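Long-range contacts in protein stn1 (Schizosaccharomyces pombe, PDB 3KF6), which is required for telomere maintenance, interacts with ten1 and binds single-stranded telomeric DNA: residues Gly54-Ile59 with Ile95-Gly100; Lys65-Val70 with Val77-Phe82. All blocks are in the same frame, centred on the assembly; numbering follows the deposited sequence.

Both interactions belong to the OB fold of this N-terminal part of Stn1. Interaction 2 pairs two neighbouring barrel strands in a hairpin and lies nested in the chain loop closed by interaction 1. Interaction 1 lays the loop that leads from helix 88-94 to strand 102-110 across strand 49-62. It is more peripheral and includes exposed residues. Its chemistry is mostly aliphatic packing with one backbone bond, whereas interaction 2 has six. The two meet where strands 49-62 and 65-71 pair: Ala57 and Ala58 both face Thr69 in a classic beta bulge, and Ile59 packs on Leu68.

Interaction 1 (Gly54-Ile59 with Ile95-Gly100); sequences GYIAAI and ISMSPG
Ile56 meets the loop residues Met97 to Gly100 with both its side chain and its carbonyl. Ile56 CB lies 4.0 Å from Ser98 O. The Ile56 CG2 branch lies against the loop backbone, 4.1 Å from Pro99 CA. CG1 stands anti to the carbonyl carbon (chi1 -64°), and CD1 continues from it in an extended line. This tip runs into the base of Met97: Ile56 CD1 is 3.4 Å from Met97 CB, tighter than usual van der Waals contact. The two side chains cross at about a right angle, and the Met97 chain bends away beyond this point.

Ile59 reaches the same loop from further along the strand. Ile59 CD1 is 3.3 Å from Met97 O, so a methyl group meets a backbone carbonyl. Its other branch touches the isoleucine near the helix, with Ile59 CG2 at 4.2 Å from Ile95 CG2.

The backbone is joined by one bond. Gly100 N donates to Ile56 O at 2.8 Å, in the carbonyl plane and on a lone pair. Pro99 CA also approaches Ile56 O, at 3.2 Å, in a CA-H...O contact. Gly100 has a positive phi of 106°, a conformation that suits a residue without a side chain. The same loop and strand also face the second subunit: Pro99 O accepts a hydrogen bond from Arg84 of the ten1 chain, and Tyr55 packs on Leu82 of that chain.

Most of the contact is apolar. The Gly100 bond is its one strong polar link, and backbone bonding goes on past it, between Ile56 and Asn101.

Interaction 2 (Lys65-Val70 with Val77-Phe82); sequences KHVLTV and VLRVVF
Leu68 and Phe82 pack together on one face of the hairpin, with Val80 and Val70 beside them. Phe82 CG stands anti to the carbonyl carbon (chi1 -68°), and chi2 of 83° turns the ring. Phe82 CE1 lies 3.7 Å from Leu68 CD1, and the two side chains cross obliquely. The ring edge also lies toward a backbone acceptor: His66 O is in the ring plane, 3.6 Å from Phe82 CD1. Further along, Val70 CG2 and Val80 CG2 meet at 3.8 Å. Phe82 packs on helix 88-94 and edge-to-face with Phe123, consistent with the Leu68 to Phe82 part of this face lining the barrel interior.

The other face carries Val67, Val81, Thr69 and Arg79. Arg79 extends from CG to NE and brings its guanidinium alongside Val67, edge first. Arg79 NH1 comes 3.2 Å from Val67 CG1, which lies near the guanidinium plane. Thr69 CG2, anti to the backbone N, meets Val77 CG2 at 3.7 Å near the turn end of the hairpin. Lys65 sends its extended chain past Val81, with Lys65 CD 3.9 Å from Val81 CG1.

Between the two faces, six hydrogen bonds join the antiparallel backbones. They link His66 to Phe82, Leu68 to Val80 and Val70 to Leu78, each pair in both directions. Val67, Thr69, Arg79 and Val81 bond to the flanking strands instead.

One face is aliphatic and aromatic. The other mixes methyl groups with two basic side chains. Their like charges, Lys65 NZ and Arg79 NH1, are 6.9 Å apart and not in contact; nearby Glu115 and Glu117 may partly offset them.

Interaction 1 (Gly54-Ile59 with Ile95-Gly100)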
loop_
_atom_site.group_PDB
_atom_site.type_symbol
_atom_site.label_atom_id
_atom_site.label_comp_id
_atom_site.label_asym_id
_atom_site.label_seq_id
_atom_site.Cartn_x
_atom_site.Cartn_y
_atom_site.Cartn_z
ATOM N N GLY A 54 2.517 -2.340 -2.838
ATOM C CA GLY A 54 2.084 -1.755 -1.580
ATOM C C GLY A 54 3.088 -2.011 -0.479
ATOM O O GLY A 54 4.118 -2.639 -0.722
ATOM N N TYR A 55 2.813 -1.526 0.728
ATOM C CA TYR A 55 3.749 -1.743 1.828
ATOM C C TYR A 55 3.334 -2.969 2.634
ATOM O O TYR A 55 2.165 -3.356 2.638
ATOM C CB TYR A 55 3.837 -0.504 2.743
ATOM C CG TYR A 55 2.610 -0.233 3.591
ATOM C CD1 TYR A 55 1.571 0.573 3.117
ATOM C CD2 TYR A 55 2.473 -0.814 4.853
ATOM C CE1 TYR A 55 0.414 0.787 3.882
ATOM C CE2 TYR A 55 1.322 -0.606 5.625
ATOM C CZ TYR A 55 0.300 0.190 5.129
ATOM O OH TYR A 55 -0.854 0.346 5.867
ATOM N N ILE A 56 4.304 -3.583 3.305
ATOM C CA ILE A 56 4.049 -4.778 4.100
ATOM C C ILE A 56 3.444 -4.423 5.446
ATOM O O ILE A 56 4.062 -3.727 6.254
ATOM C CB ILE A 56 5.352 -5.570 4.316
ATOM C CG1 ILE A 56 5.872 -6.074 2.971
ATOM C CG2 ILE A 56 5.100 -6.753 5.258
ATOM C CD1 ILE A 56 7.260 -6.660 3.043
ATOM N N ALA A 57 2.231 -4.910 5.683
ATOM C CA ALA A 57 1.534 -4.636 6.927
ATOM C C ALA A 57 1.812 -5.724 7.948
ATOM O O ALA A 57 1.757 -5.482 9.156
ATOM C CB ALA A 57 0.035 -4.532 6.675
ATOM N N ALA A 58 2.109 -6.925 7.468
ATOM C CA ALA A 58 2.367 -8.025 8.378
ATOM C C ALA A 58 3.058 -9.193 7.704
ATOM O O ALA A 58 3.026 -9.340 6.483
ATOM C CB ALA A 58 1.060 -8.487 8.997
ATOM N N ILE A 59 3.693 -10.022 8.522
ATOM C CA ILE A 59 4.379 -11.206 8.037
ATOM C C ILE A 59 3.957 -12.360 8.937
ATOM O O ILE A 59 4.062 -12.278 10.161
ATOM C CB ILE A 59 5.909 -11.040 8.105
ATOM C CG1 ILE A 59 6.331 -9.822 7.282
ATOM C CG2 ILE A 59 6.594 -12.299 7.583
ATOM C CD1 ILE A 59 7.793 -9.452 7.428
ATOM N N ILE A 95 10.849 -13.205 3.766
ATOM C CA ILE A 95 10.840 -13.029 5.213
ATOM C C ILE A 95 12.009 -12.186 5.705
ATOM O O ILE A 95 12.166 -11.984 6.904
ATOM C CB ILE A 95 10.824 -14.377 5.974
ATOM C CG1 ILE A 95 11.874 -15.329 5.398
ATOM C CG2 ILE A 95 9.426 -14.975 5.925
ATOM C CD1 ILE A 95 11.995 -16.631 6.172
ATOM N N SER A 96 12.825 -11.695 4.777
ATOM C CA SER A 96 13.943 -10.833 5.144
ATOM C C SER A 96 13.395 -9.405 5.150
ATOM O O SER A 96 14.056 -8.468 5.599
ATOM C CB SER A 96 15.090 -10.952 4.132
ATOM O OG SER A 96 14.816 -10.250 2.932
ATOM N N MET A 97 12.169 -9.258 4.654
ATOM C CA MET A 97 11.499 -7.962 4.602
ATOM C C MET A 97 11.006 -7.550 5.989
ATOM O O MET A 97 10.891 -8.376 6.893
ATOM C CB MET A 97 10.304 -8.025 3.642
ATOM C CG MET A 97 10.662 -8.247 2.176
ATOM S SD MET A 97 11.445 -6.820 1.387
ATOM C CE MET A 97 13.176 -7.277 1.487
ATOM N N SER A 98 10.707 -6.266 6.148
ATOM C CA SER A 98 10.212 -5.749 7.419
ATOM C C SER A 98 8.927 -4.982 7.152
ATOM O O SER A 98 8.733 -4.455 6.057
ATOM C CB SER A 98 11.225 -4.785 8.044
ATOM O OG SER A 98 12.479 -5.408 8.252
ATOM N N PRO A 99 8.028 -4.919 8.145
ATOM C CA PRO A 99 6.777 -4.182 7.948
ATOM C C PRO A 99 7.137 -2.749 7.561
ATOM O O PRO A 99 8.040 -2.144 8.152
ATOM C CB PRO A 99 6.116 -4.256 9.320
ATOM C CG PRO A 99 6.574 -5.595 9.830
ATOM C CD PRO A 99 8.046 -5.585 9.457
ATOM N N GLY A 100 6.442 -2.214 6.564
ATOM C CA GLY A 100 6.735 -0.865 6.116
ATOM C C GLY A 100 7.468 -0.879 4.785
ATOM O O GLY A 100 7.432 0.097 4.040
#

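Interaction 2 (Lys65-Val70 with Val77-Phe82)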
loop_
_atom_site.group_PDB
_atom_site.type_symbol
_atom_site.label_atom_id
_atom_site.label_comp_id
_atom_site.label_asym_id
_atom_site.label_seq_id
_atom_site.Cartn_x
_atom_site.Cartn_y
_atom_site.Cartn_z
ATOM N N LYS A 65 5.116 -22.261 3.956
ATOM C CA LYS A 65 4.821 -21.017 3.257
ATOM C C LYS A 65 4.916 -19.785 4.144
ATOM O O LYS A 65 4.639 -19.841 5.341
ATOM C CB LYS A 65 3.422 -21.082 2.639
ATOM C CG LYS A 65 2.295 -21.059 3.661
ATOM C CD LYS A 65 0.929 -21.186 3.007
ATOM C CE LYS A 65 -0.180 -21.119 4.049
ATOM N NZ LYS A 65 -1.528 -21.343 3.453
ATOM N N HIS A 66 5.324 -18.674 3.542
ATOM C CA HIS A 66 5.422 -17.405 4.249
ATOM C C HIS A 66 4.360 -16.520 3.615
ATOM O O HIS A 66 4.182 -16.540 2.397
ATOM C CB HIS A 66 6.805 -16.778 4.069
ATOM C CG HIS A 66 7.928 -17.655 4.525
ATOM N ND1 HIS A 66 7.883 -18.369 5.704
ATOM C CD2 HIS A 66 9.138 -17.913 3.975
ATOM C CE1 HIS A 66 9.018 -19.029 5.859
ATOM N NE2 HIS A 66 9.796 -18.767 4.824
ATOM N N VAL A 67 3.649 -15.756 4.435
ATOM C CA VAL A 67 2.590 -14.893 3.920
ATOM C C VAL A 67 2.802 -13.434 4.294
ATOM O O VAL A 67 2.929 -13.094 5.472
ATOM C CB VAL A 67 1.204 -15.335 4.454
ATOM C CG1 VAL A 67 0.107 -14.457 3.861
ATOM C CG2 VAL A 67 0.954 -16.796 4.109
ATOM N N LEU A 68 2.847 -12.575 3.281
ATOM C CA LEU A 68 3.015 -11.148 3.501
ATOM C C LEU A 68 1.676 -10.461 3.253
ATOM O O LEU A 68 1.071 -10.639 2.197
ATOM C CB LEU A 68 4.050 -10.565 2.529
ATOM C CG LEU A 68 5.523 -10.941 2.681
ATOM C CD1 LEU A 68 6.345 -10.184 1.652
ATOM C CD2 LEU A 68 5.995 -10.609 4.079
ATOM N N THR A 69 1.202 -9.693 4.229
ATOM C CA THR A 69 -0.044 -8.967 4.042
ATOM C C THR A 69 0.387 -7.607 3.502
ATOM O O THR A 69 1.194 -6.913 4.128
ATOM C CB THR A 69 -0.814 -8.787 5.363
ATOM O OG1 THR A 69 -1.197 -10.074 5.868
ATOM C CG2 THR A 69 -2.075 -7.961 5.131
ATOM N N VAL A 70 -0.146 -7.234 2.341
ATOM C CA VAL A 70 0.225 -5.979 1.689
ATOM C C VAL A 70 -0.943 -5.007 1.610
ATOM O O VAL A 70 -2.075 -5.407 1.343
ATOM C CB VAL A 70 0.758 -6.264 0.266
ATOM C CG1 VAL A 70 1.164 -4.962 -0.429
ATOM C CG2 VAL A 70 1.954 -7.219 0.351
ATOM N N VAL A 77 -6.642 -5.132 2.083
ATOM C CA VAL A 77 -5.265 -5.623 2.070
ATOM C C VAL A 77 -5.295 -6.988 1.387
ATOM O O VAL A 77 -6.358 -7.594 1.238
ATOM C CB VAL A 77 -4.651 -5.773 3.485
ATOM C CG1 VAL A 77 -4.620 -4.421 4.186
ATOM C CG2 VAL A 77 -5.435 -6.802 4.299
ATOM N N LEU A 78 -4.131 -7.470 0.971
ATOM C CA LEU A 78 -4.057 -8.748 0.284
ATOM C C LEU A 78 -2.988 -9.662 0.868
ATOM O O LEU A 78 -1.865 -9.235 1.122
ATOM C CB LEU A 78 -3.759 -8.509 -1.200
ATOM C CG LEU A 78 -3.716 -9.732 -2.124
ATOM C CD1 LEU A 78 -5.102 -10.344 -2.229
ATOM C CD2 LEU A 78 -3.216 -9.313 -3.505
ATOM N N ARG A 79 -3.347 -10.926 1.079
ATOM C CA ARG A 79 -2.395 -11.900 1.586
ATOM C C ARG A 79 -1.614 -12.413 0.382
ATOM O O ARG A 79 -2.205 -12.887 -0.589
ATOM C CB ARG A 79 -3.126 -13.060 2.270
ATOM C CG ARG A 79 -3.458 -12.821 3.735
ATOM C CD ARG A 79 -4.266 -13.997 4.287
ATOM N NE ARG A 79 -4.309 -14.032 5.748
ATOM C CZ ARG A 79 -3.318 -14.470 6.521
ATOM N NH1 ARG A 79 -2.191 -14.916 5.984
ATOM N NH2 ARG A 79 -3.461 -14.471 7.840
ATOM N N VAL A 80 -0.292 -12.291 0.445
ATOM C CA VAL A 80 0.593 -12.738 -0.630
ATOM C C VAL A 80 1.342 -13.965 -0.125
ATOM O O VAL A 80 2.111 -13.888 0.832
ATOM C CB VAL A 80 1.594 -11.624 -1.011
ATOM C CG1 VAL A 80 2.553 -12.114 -2.098
ATOM C CG2 VAL A 80 0.829 -10.402 -1.488
ATOM N N VAL A 81 1.111 -15.094 -0.790
ATOM C CA VAL A 81 1.700 -16.366 -0.399
ATOM C C VAL A 81 2.967 -16.778 -1.136
ATOM O O VAL A 81 3.013 -16.783 -2.367
ATOM C CB VAL A 81 0.667 -17.494 -0.575
ATOM C CG1 VAL A 81 1.247 -18.814 -0.111
ATOM C CG2 VAL A 81 -0.599 -17.151 0.182
ATOM N N PHE A 82 3.986 -17.133 -0.362
ATOM C CA PHE A 82 5.258 -17.605 -0.899
ATOM C C PHE A 82 5.424 -19.077 -0.529
ATOM O O PHE A 82 5.732 -19.398 0.618
ATOM C CB PHE A 82 6.426 -16.809 -0.317
ATOM C CG PHE A 82 6.466 -15.384 -0.771
ATOM C CD1 PHE A 82 5.693 -14.418 -0.140
ATOM C CD2 PHE A 82 7.246 -15.017 -1.868
ATOM C CE1 PHE A 82 5.691 -13.101 -0.597
ATOM C CE2 PHE A 82 7.251 -13.707 -2.330
ATOM C CZ PHE A 82 6.470 -12.747 -1.692
#